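PDB 5CS2: histidine triad protein from Plasmodium falciparum 3D7, which probably hydrolyses diadenosine triphosphate to AMP and ADP, as expected of a Fhit-like member of the histidine triad family, and is bound here by cyclomarin A. Local coordinates for residues Phe45-Pro50 and His55-Thr60; Glu21-Gly26 and Arg33-Thr38. All coordinates share one frame; numbering follows the deposited sequence.

Interaction 1: Phe45-Pro50 and His55-Thr60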
ATOM      1  N   PHE A  45     -13.646   7.099  -2.081  1.00 17.38           N
ATOM      2  CA  PHE A  45     -14.407   7.972  -2.954  1.00 17.93           C
ATOM      3  C   PHE A  45     -13.920   7.939  -4.390  1.00 22.21           C
ATOM      4  O   PHE A  45     -12.754   7.596  -4.661  1.00 20.68           O
ATOM      5  CB  PHE A  45     -14.468   9.397  -2.378  1.00 19.23           C
ATOM      6  CG  PHE A  45     -13.128  10.099  -2.272  1.00 20.81           C
ATOM      7  CD1 PHE A  45     -12.241   9.789  -1.244  1.00 22.68           C
ATOM      8  CD2 PHE A  45     -12.762  11.064  -3.190  1.00 22.96           C
ATOM      9  CE1 PHE A  45     -10.997  10.435  -1.147  1.00 23.61           C
ATOM     10  CE2 PHE A  45     -11.537  11.742  -3.063  1.00 25.40           C
ATOM     11  CZ  PHE A  45     -10.676  11.425  -2.040  1.00 22.54           C
ATOM     12  N   VAL A  46     -14.839   8.190  -5.336  0.50 20.95           N
ATOM     13  CA  VAL A  46     -14.504   8.196  -6.763  0.50 20.66           C
ATOM     14  C   VAL A  46     -13.661   9.426  -7.091  0.50 26.81           C
ATOM     15  O   VAL A  46     -13.850  10.483  -6.497  0.50 26.99           O
ATOM     16  CB  VAL A  46     -15.717   8.045  -7.718  0.50 24.32           C
ATOM     17  CG1 VAL A  46     -16.303   6.637  -7.649  0.50 23.98           C
ATOM     18  CG2 VAL A  46     -16.787   9.101  -7.437  0.50 24.26           C
ATOM     19  N   ASN A  47     -12.700   9.265  -7.998  1.00 25.85           N
ATOM     20  CA  ASN A  47     -11.800  10.343  -8.424  1.00 25.28           C
ATOM     21  C   ASN A  47     -12.449  11.247  -9.480  1.00 29.60           C
ATOM     22  O   ASN A  47     -12.966  10.730 -10.463  1.00 29.34           O
ATOM     23  CB  ASN A  47     -10.506   9.740  -8.962  1.00 26.89           C
ATOM     24  CG  ASN A  47      -9.343  10.698  -9.063  1.00 34.26           C
ATOM     25  OD1 ASN A  47      -9.500  11.919  -9.128  1.00 34.76           O
ATOM     26  ND2 ASN A  47      -8.141  10.150  -9.104  1.00 27.24           N
ATOM     27  N   ASN A  48     -12.411  12.591  -9.284  1.00 28.82           N
ATOM     28  CA  ASN A  48     -12.948  13.573 -10.250  1.00 29.34           C
ATOM     29  C   ASN A  48     -12.059  13.728 -11.474  1.00 33.04           C
ATOM     30  O   ASN A  48     -12.519  14.216 -12.513  1.00 33.51           O
ATOM     31  CB  ASN A  48     -13.209  14.955  -9.595  1.00 29.56           C
ATOM     32  CG  ASN A  48     -11.985  15.752  -9.235  1.00 58.18           C
ATOM     33  OD1 ASN A  48     -10.959  15.226  -8.795  1.00 57.52           O
ATOM     34  ND2 ASN A  48     -12.081  17.057  -9.397  1.00 54.06           N
ATOM     35  N   LYS A  49     -10.784  13.337 -11.354  1.00 29.39           N
ATOM     36  CA  LYS A  49      -9.831  13.391 -12.476  1.00 30.14           C
ATOM     37  C   LYS A  49      -9.193  11.988 -12.612  1.00 33.95           C
ATOM     38  O   LYS A  49      -8.032  11.799 -12.237  1.00 34.82           O
ATOM     39  CB  LYS A  49      -8.785  14.503 -12.258  1.00 33.47           C
ATOM     40  CG  LYS A  49      -9.313  15.911 -12.543  1.00 46.15           C
ATOM     41  CD  LYS A  49      -8.532  16.968 -11.759  1.00 57.60           C
ATOM     42  CE  LYS A  49      -9.193  18.332 -11.786  1.00 72.13           C
ATOM     43  NZ  LYS A  49      -8.863  19.094 -13.025  1.00 81.77           N
ATOM     44  N   PRO A  50      -9.971  10.968 -13.054  1.00 30.19           N
ATOM     45  CA  PRO A  50      -9.410   9.608 -13.135  1.00 29.84           C
ATOM     46  C   PRO A  50      -8.339   9.479 -14.208  1.00 34.85           C
ATOM     47  O   PRO A  50      -8.460  10.085 -15.281  1.00 34.60           O
ATOM     48  CB  PRO A  50     -10.632   8.738 -13.468  1.00 32.06           C
ATOM     49  CG  PRO A  50     -11.574   9.662 -14.186  1.00 36.34           C
ATOM     50  CD  PRO A  50     -11.371  11.002 -13.537  1.00 32.36           C
ATOM     51  N   HIS A  55     -10.735   4.481 -11.439  1.00 19.68           N
ATOM     52  CA  HIS A  55      -9.714   5.086 -10.552  1.00 19.74           C
ATOM     53  C   HIS A  55     -10.399   5.633  -9.309  1.00 23.55           C
ATOM     54  O   HIS A  55     -11.239   6.538  -9.391  1.00 22.49           O
ATOM     55  CB  HIS A  55      -8.982   6.211 -11.304  1.00 19.76           C
ATOM     56  CG  HIS A  55      -7.803   6.827 -10.594  1.00 21.81           C
ATOM     57  ND1 HIS A  55      -6.919   7.650 -11.276  1.00 23.15           N
ATOM     58  CD2 HIS A  55      -7.415   6.746  -9.301  1.00 22.41           C
ATOM     59  CE1 HIS A  55      -6.022   8.033 -10.378  1.00 22.68           C
ATOM     60  NE2 HIS A  55      -6.263   7.499  -9.183  1.00 21.70           N
ATOM     61  N   ILE A  56     -10.089   5.041  -8.156  1.00 19.19           N
ATOM     62  CA  ILE A  56     -10.659   5.425  -6.878  1.00 17.71           C
ATOM     63  C   ILE A  56      -9.581   5.841  -5.887  1.00 19.46           C
ATOM     64  O   ILE A  56      -8.406   5.503  -6.059  1.00 19.30           O
ATOM     65  CB  ILE A  56     -11.574   4.346  -6.284  1.00 19.31           C
ATOM     66  CG1 ILE A  56     -10.778   3.015  -6.130  1.00 17.98           C
ATOM     67  CG2 ILE A  56     -12.841   4.150  -7.214  1.00 20.27           C
ATOM     68  CD1 ILE A  56     -11.421   2.015  -5.219  1.00 19.75           C
ATOM     69  N   LEU A  57     -10.008   6.530  -4.845  1.00 16.70           N
ATOM     70  CA  LEU A  57      -9.115   7.017  -3.782  1.00 17.68           C
ATOM     71  C   LEU A  57      -9.588   6.543  -2.436  1.00 20.12           C
ATOM     72  O   LEU A  57     -10.796   6.536  -2.181  1.00 19.58           O
ATOM     73  CB  LEU A  57      -9.092   8.565  -3.812  1.00 18.68           C
ATOM     74  CG  LEU A  57      -8.656   9.188  -5.144  1.00 24.11           C
ATOM     75  CD1 LEU A  57      -9.023  10.648  -5.220  1.00 25.18           C
ATOM     76  CD2 LEU A  57      -7.185   8.940  -5.419  1.00 24.28           C
ATOM     77  N   LEU A  58      -8.645   6.197  -1.543  1.00 15.37           N
ATOM     78  CA  LEU A  58      -8.961   5.839  -0.158  1.00 14.81           C
ATOM     79  C   LEU A  58      -8.202   6.813   0.723  1.00 21.57           C
ATOM     80  O   LEU A  58      -7.034   7.079   0.442  1.00 19.91           O
ATOM     81  CB  LEU A  58      -8.509   4.422   0.211  1.00 17.06           C
ATOM     82  CG  LEU A  58      -8.956   3.284  -0.718  1.00 21.82           C
ATOM     83  CD1 LEU A  58      -8.613   1.959  -0.096  1.00 21.71           C
ATOM     84  CD2 LEU A  58     -10.446   3.282  -0.957  1.00 25.25           C
ATOM     85  N   THR A  59      -8.853   7.356   1.755  1.00 17.92           N
ATOM     86  CA  THR A  59      -8.136   8.298   2.613  1.00 17.10           C
ATOM     87  C   THR A  59      -8.562   8.115   4.038  1.00 20.85           C
ATOM     88  O   THR A  59      -9.566   7.442   4.304  1.00 21.54           O
ATOM     89  CB  THR A  59      -8.282   9.749   2.088  1.00 23.01           C
ATOM     90  OG1 THR A  59      -7.321  10.595   2.743  1.00 24.14           O
ATOM     91  CG2 THR A  59      -9.632  10.319   2.337  1.00 18.47           C
ATOM     92  N   THR A  60      -7.831   8.734   4.971  1.00 18.35           N
ATOM     93  CA  THR A  60      -8.162   8.658   6.388  1.00 17.78           C
ATOM     94  C   THR A  60      -9.227   9.689   6.713  1.00 21.21           C
ATOM     95  O   THR A  60      -9.262  10.732   6.077  1.00 22.36           O
ATOM     96  CB  THR A  60      -6.915   8.918   7.245  1.00 24.96           C
ATOM     97  OG1 THR A  60      -6.302  10.097   6.725  1.00 22.77           O
ATOM     98  CG2 THR A  60      -5.926   7.746   7.209  1.00 25.66           C
TER
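Phe45 and Leu57 face each other as an antiparallel hydrogen-bonded pair, and their side chains meet on the same face of the sheet. Leu57 CB lies over one face of the Phe45 ring, a CH-pi contact of 3.9 Å to the centroid, while Leu57 CD1 reaches Phe45 CE2 at 3.5 Å. At the ring's edge, near its plane, Thr59 CG2 meets Phe45 CE1 at 3.7 Å. The ring can lie across Leu57 because chi1 of Phe45 (64°) sets CG between the backbone N and the carbonyl carbon. In the backbone, Phe45 N donates to Leu57 O and Leu57 N to Phe45 O, both bonds nearly straight.

Where the two strands end, polar groups take over. Asn47 ND2 sits 3.2 Å above the plane of the His55 imidazole, over its centre, with the amide turned 76° from the ring. The Asn47 carboxamide is steadied by an Asx turn: Lys49 N donates to Asn47 OD1 (2.9 Å), from above the carbonyl plane. A weak bond from Asn47 N to His55 O, 3.4 Å, continues the pairing just past the end of the strands, and Pro50 CB packs on His55 CB at 3.7 Å.

Outside the two segments the imidazole has further partners: ND1 bonds to Leu51 N and NE2 to His118 ND1. Asn47 and His118 are both predicted to bind substrate, and Leu57 packs near His116, the predicted nucleotidylated histidine. The hairpin thus places the amide of Asn47 over an imidazole whose two nitrogens are already engaged, which would limit that ring's freedom to rotate.

Interaction 2: Glu21-Gly26 and Arg33-Thr38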
ATOM      1  N   GLU A  21     -20.478  12.550   8.968  1.00 31.69           N
ATOM      2  CA  GLU A  21     -21.183  13.832   8.832  1.00 32.48           C
ATOM      3  C   GLU A  21     -20.513  14.720   7.775  1.00 34.23           C
ATOM      4  O   GLU A  21     -21.193  15.483   7.098  1.00 36.12           O
ATOM      5  CB  GLU A  21     -21.234  14.569  10.180  1.00 34.83           C
ATOM      6  CG  GLU A  21     -22.355  14.111  11.105  1.00 55.27           C
ATOM      7  CD  GLU A  21     -22.585  14.988  12.322  1.00 88.15           C
ATOM      8  OE1 GLU A  21     -23.043  16.140  12.150  1.00 87.32           O
ATOM      9  OE2 GLU A  21     -22.336  14.509  13.454  1.00 87.68           O
ATOM     10  N   LYS A  22     -19.186  14.599   7.634  1.00 28.67           N
ATOM     11  CA  LYS A  22     -18.387  15.368   6.681  1.00 28.67           C
ATOM     12  C   LYS A  22     -17.191  14.561   6.218  1.00 27.58           C
ATOM     13  O   LYS A  22     -16.673  13.728   6.955  1.00 28.65           O
ATOM     14  CB  LYS A  22     -17.915  16.692   7.308  1.00 32.05           C
ATOM     15  CG  LYS A  22     -17.658  17.791   6.287  1.00 49.24           C
ATOM     16  CD  LYS A  22     -17.263  19.092   6.970  1.00 61.79           C
ATOM     17  CE  LYS A  22     -15.898  19.558   6.543  1.00 68.83           C
ATOM     18  NZ  LYS A  22     -15.124  20.072   7.702  1.00 74.88           N
ATOM     19  N   TYR A  23     -16.756  14.831   5.007  1.00 23.18           N
ATOM     20  CA  TYR A  23     -15.614  14.168   4.390  1.00 22.36           C
ATOM     21  C   TYR A  23     -14.573  15.192   3.986  1.00 25.83           C
ATOM     22  O   TYR A  23     -14.727  15.873   2.977  1.00 25.67           O
ATOM     23  CB  TYR A  23     -16.078  13.369   3.174  1.00 23.06           C
ATOM     24  CG  TYR A  23     -16.952  12.212   3.581  1.00 25.04           C
ATOM     25  CD1 TYR A  23     -16.398  10.993   3.939  1.00 26.11           C
ATOM     26  CD2 TYR A  23     -18.340  12.314   3.544  1.00 25.64           C
ATOM     27  CE1 TYR A  23     -17.196   9.913   4.293  1.00 25.35           C
ATOM     28  CE2 TYR A  23     -19.152  11.246   3.930  1.00 26.08           C
ATOM     29  CZ  TYR A  23     -18.571  10.040   4.286  1.00 29.27           C
ATOM     30  OH  TYR A  23     -19.338   8.979   4.708  1.00 27.69           O
ATOM     31  N   GLU A  24     -13.522  15.281   4.776  1.00 23.44           N
ATOM     32  CA  GLU A  24     -12.429  16.217   4.501  1.00 25.10           C
ATOM     33  C   GLU A  24     -11.335  15.506   3.729  1.00 25.15           C
ATOM     34  O   GLU A  24     -11.008  14.356   4.046  1.00 21.08           O
ATOM     35  CB  GLU A  24     -11.822  16.732   5.814  1.00 27.42           C
ATOM     36  CG  GLU A  24     -12.678  17.731   6.579  1.00 47.10           C
ATOM     37  CD  GLU A  24     -12.098  18.170   7.915  1.00 76.31           C
ATOM     38  OE1 GLU A  24     -10.913  17.864   8.190  1.00 72.09           O
ATOM     39  OE2 GLU A  24     -12.838  18.811   8.696  1.00 73.28           O
ATOM     40  N   PHE A  25     -10.771  16.187   2.727  1.00 19.92           N
ATOM     41  CA  PHE A  25      -9.632  15.661   1.991  1.00 19.84           C
ATOM     42  C   PHE A  25      -8.671  16.845   1.791  1.00 23.09           C
ATOM     43  O   PHE A  25      -8.854  17.602   0.854  1.00 21.51           O
ATOM     44  CB  PHE A  25     -10.078  15.075   0.654  1.00 20.26           C
ATOM     45  CG  PHE A  25      -8.975  14.459  -0.167  1.00 20.86           C
ATOM     46  CD1 PHE A  25      -8.053  13.588   0.415  1.00 22.61           C
ATOM     47  CD2 PHE A  25      -8.879  14.714  -1.533  1.00 20.51           C
ATOM     48  CE1 PHE A  25      -7.045  13.000  -0.360  1.00 23.55           C
ATOM     49  CE2 PHE A  25      -7.900  14.089  -2.317  1.00 22.70           C
ATOM     50  CZ  PHE A  25      -6.989  13.238  -1.726  1.00 21.90           C
ATOM     51  N   GLY A  26      -7.686  16.980   2.679  1.00 20.58           N
ATOM     52  CA  GLY A  26      -6.787  18.138   2.635  1.00 20.19           C
ATOM     53  C   GLY A  26      -7.639  19.363   2.956  1.00 21.42           C
ATOM     54  O   GLY A  26      -8.486  19.305   3.852  1.00 21.65           O
ATOM     55  N   ARG A  33     -22.197  12.197  -2.050  1.00 20.89           N
ATOM     56  CA  ARG A  33     -22.627  11.449  -3.234  1.00 21.43           C
ATOM     57  C   ARG A  33     -21.468  10.736  -3.934  1.00 23.82           C
ATOM     58  O   ARG A  33     -21.699   9.837  -4.741  1.00 23.81           O
ATOM     59  CB  ARG A  33     -23.362  12.359  -4.251  1.00 23.04           C
ATOM     60  CG  ARG A  33     -24.770  12.747  -3.798  1.00 30.90           C
ATOM     61  CD  ARG A  33     -25.387  13.779  -4.734  1.00 36.65           C
ATOM     62  NE  ARG A  33     -24.714  15.069  -4.572  1.00 41.67           N
ATOM     63  CZ  ARG A  33     -24.950  16.153  -5.300  1.00 52.57           C
ATOM     64  NH1 ARG A  33     -25.854  16.127  -6.275  1.00 35.41           N
ATOM     65  NH2 ARG A  33     -24.277  17.270  -5.068  1.00 32.52           N
ATOM     66  N   GLU A  34     -20.219  11.179  -3.669  1.00 21.06           N
ATOM     67  CA  GLU A  34     -19.048  10.591  -4.338  1.00 20.91           C
ATOM     68  C   GLU A  34     -18.361   9.500  -3.517  1.00 22.44           C
ATOM     69  O   GLU A  34     -17.431   8.863  -4.013  1.00 24.07           O
ATOM     70  CB  GLU A  34     -18.032  11.710  -4.652  1.00 22.12           C
ATOM     71  CG  GLU A  34     -18.625  12.855  -5.461  1.00 35.93           C
ATOM     72  CD  GLU A  34     -17.745  14.090  -5.572  1.00 70.63           C
ATOM     73  OE1 GLU A  34     -16.727  14.183  -4.846  1.00 67.16           O
ATOM     74  OE2 GLU A  34     -18.088  14.983  -6.380  1.00 71.08           O
ATOM     75  N   VAL A  35     -18.811   9.295  -2.301  1.00 17.04           N
ATOM     76  CA  VAL A  35     -18.244   8.361  -1.328  1.00 17.53           C
ATOM     77  C   VAL A  35     -18.977   7.023  -1.450  1.00 19.46           C
ATOM     78  O   VAL A  35     -20.194   6.992  -1.370  1.00 20.44           O
ATOM     79  CB  VAL A  35     -18.321   8.920   0.111  1.00 21.02           C
ATOM     80  CG1 VAL A  35     -17.824   7.905   1.139  1.00 20.46           C
ATOM     81  CG2 VAL A  35     -17.550  10.245   0.226  1.00 20.46           C
ATOM     82  N   PHE A  36     -18.244   5.948  -1.612  1.00 17.24           N
ATOM     83  CA  PHE A  36     -18.887   4.620  -1.730  1.00 17.29           C
ATOM     84  C   PHE A  36     -18.730   3.762  -0.466  1.00 21.92           C
ATOM     85  O   PHE A  36     -19.403   2.737  -0.344  1.00 20.66           O
ATOM     86  CB  PHE A  36     -18.404   3.903  -2.984  1.00 18.28           C
ATOM     87  CG  PHE A  36     -16.899   3.884  -3.141  1.00 18.12           C
ATOM     88  CD1 PHE A  36     -16.111   3.020  -2.378  1.00 21.01           C
ATOM     89  CD2 PHE A  36     -16.272   4.716  -4.063  1.00 19.17           C
ATOM     90  CE1 PHE A  36     -14.710   3.021  -2.508  1.00 20.98           C
ATOM     91  CE2 PHE A  36     -14.879   4.676  -4.230  1.00 21.65           C
ATOM     92  CZ  PHE A  36     -14.106   3.847  -3.439  1.00 20.88           C
ATOM     93  N   ILE A  37     -17.805   4.122   0.468  1.00 17.60           N
ATOM     94  CA  ILE A  37     -17.646   3.348   1.685  1.00 18.14           C
ATOM     95  C   ILE A  37     -17.010   4.221   2.762  1.00 21.88           C
ATOM     96  O   ILE A  37     -16.126   5.013   2.448  1.00 20.16           O
ATOM     97  CB  ILE A  37     -16.789   2.043   1.455  1.00 20.34           C
ATOM     98  CG1 ILE A  37     -16.829   1.105   2.685  1.00 21.23           C
ATOM     99  CG2 ILE A  37     -15.326   2.375   1.046  1.00 21.23           C
ATOM    100  CD1 ILE A  37     -16.417  -0.411   2.366  1.00 20.38           C
ATOM    101  N   THR A  38     -17.422   4.013   4.002  1.00 19.05           N
ATOM    102  CA  THR A  38     -16.884   4.630   5.198  1.00 19.22           C
ATOM    103  C   THR A  38     -16.608   3.515   6.187  1.00 24.65           C
ATOM    104  O   THR A  38     -17.439   2.618   6.359  1.00 25.02           O
ATOM    105  CB  THR A  38     -17.865   5.695   5.768  1.00 22.99           C
ATOM    106  OG1 THR A  38     -18.201   6.593   4.712  1.00 24.98           O
ATOM    107  CG2 THR A  38     -17.267   6.480   6.928  1.00 24.94           C
TER
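Val35 and Thr38 receive the side chain of Tyr23 in two different ways, one apolar and one polar. Val35 CG2 stands over the centre of the phenol ring, 3.8 Å from its centroid and only 6° off the normal, a nearly ideal CH-pi contact. The second methyl, Val35 CG1, meets Tyr23 CE1 at 3.8 Å, so the whole isopropyl fork is used; it opens this way because CG1 is anti to the backbone N (chi1 176°). In the plane of the ring, at its edge, Tyr23 OH and Thr38 OG1 share a short hydrogen bond of 2.6 Å. The phenol oxygen has a second partner in Ser20 N, which helps hold the ring's outer end.

All three of these residues are buried, whereas the flanking Lys22 is exposed and Glu24 partly so. There Lys22 NZ pairs with Glu24 OE2 in a salt bridge of 2.8 Å, approaching the anti side of the carboxylate.

The backbones stay well apart, with 8.6 Å between Tyr23 CA and Val35 CA, so side chains alone make the join. Tyr43 of strand 42-46 sets its ring edge-to-face with Tyr23, and Ile30 also packs on Val35. The contact therefore fastens the segment around strand 24-25 onto strand 35-38, outermost in the five-stranded sheet of this chain, while Phe36 and Ile37 reach helix 72-93.

How the interactions relate
Interactions 1 and 2 lie about 10 Å apart, centre to centre, and meet through neighbouring strands of one antiparallel sheet. Val46 N and Glu34 O, 3.0 Å apart, probably form a hydrogen bond between strand 42-46 and the 3-10 turn just before strand 35-38, and Phe36 CE2 packs against Ile56 CG2 at 3.7 Å. Phe25, from the first segment of interaction 2, places its ring edge-to-face with both Phe45 and His116, linking that segment to the predicted catalytic histidine. The two contacts stand differently to the site: interaction 1 contains Asn47, a predicted substrate-binding residue, whereas the Val35 side chain remains about 12 Å from that of Asn47.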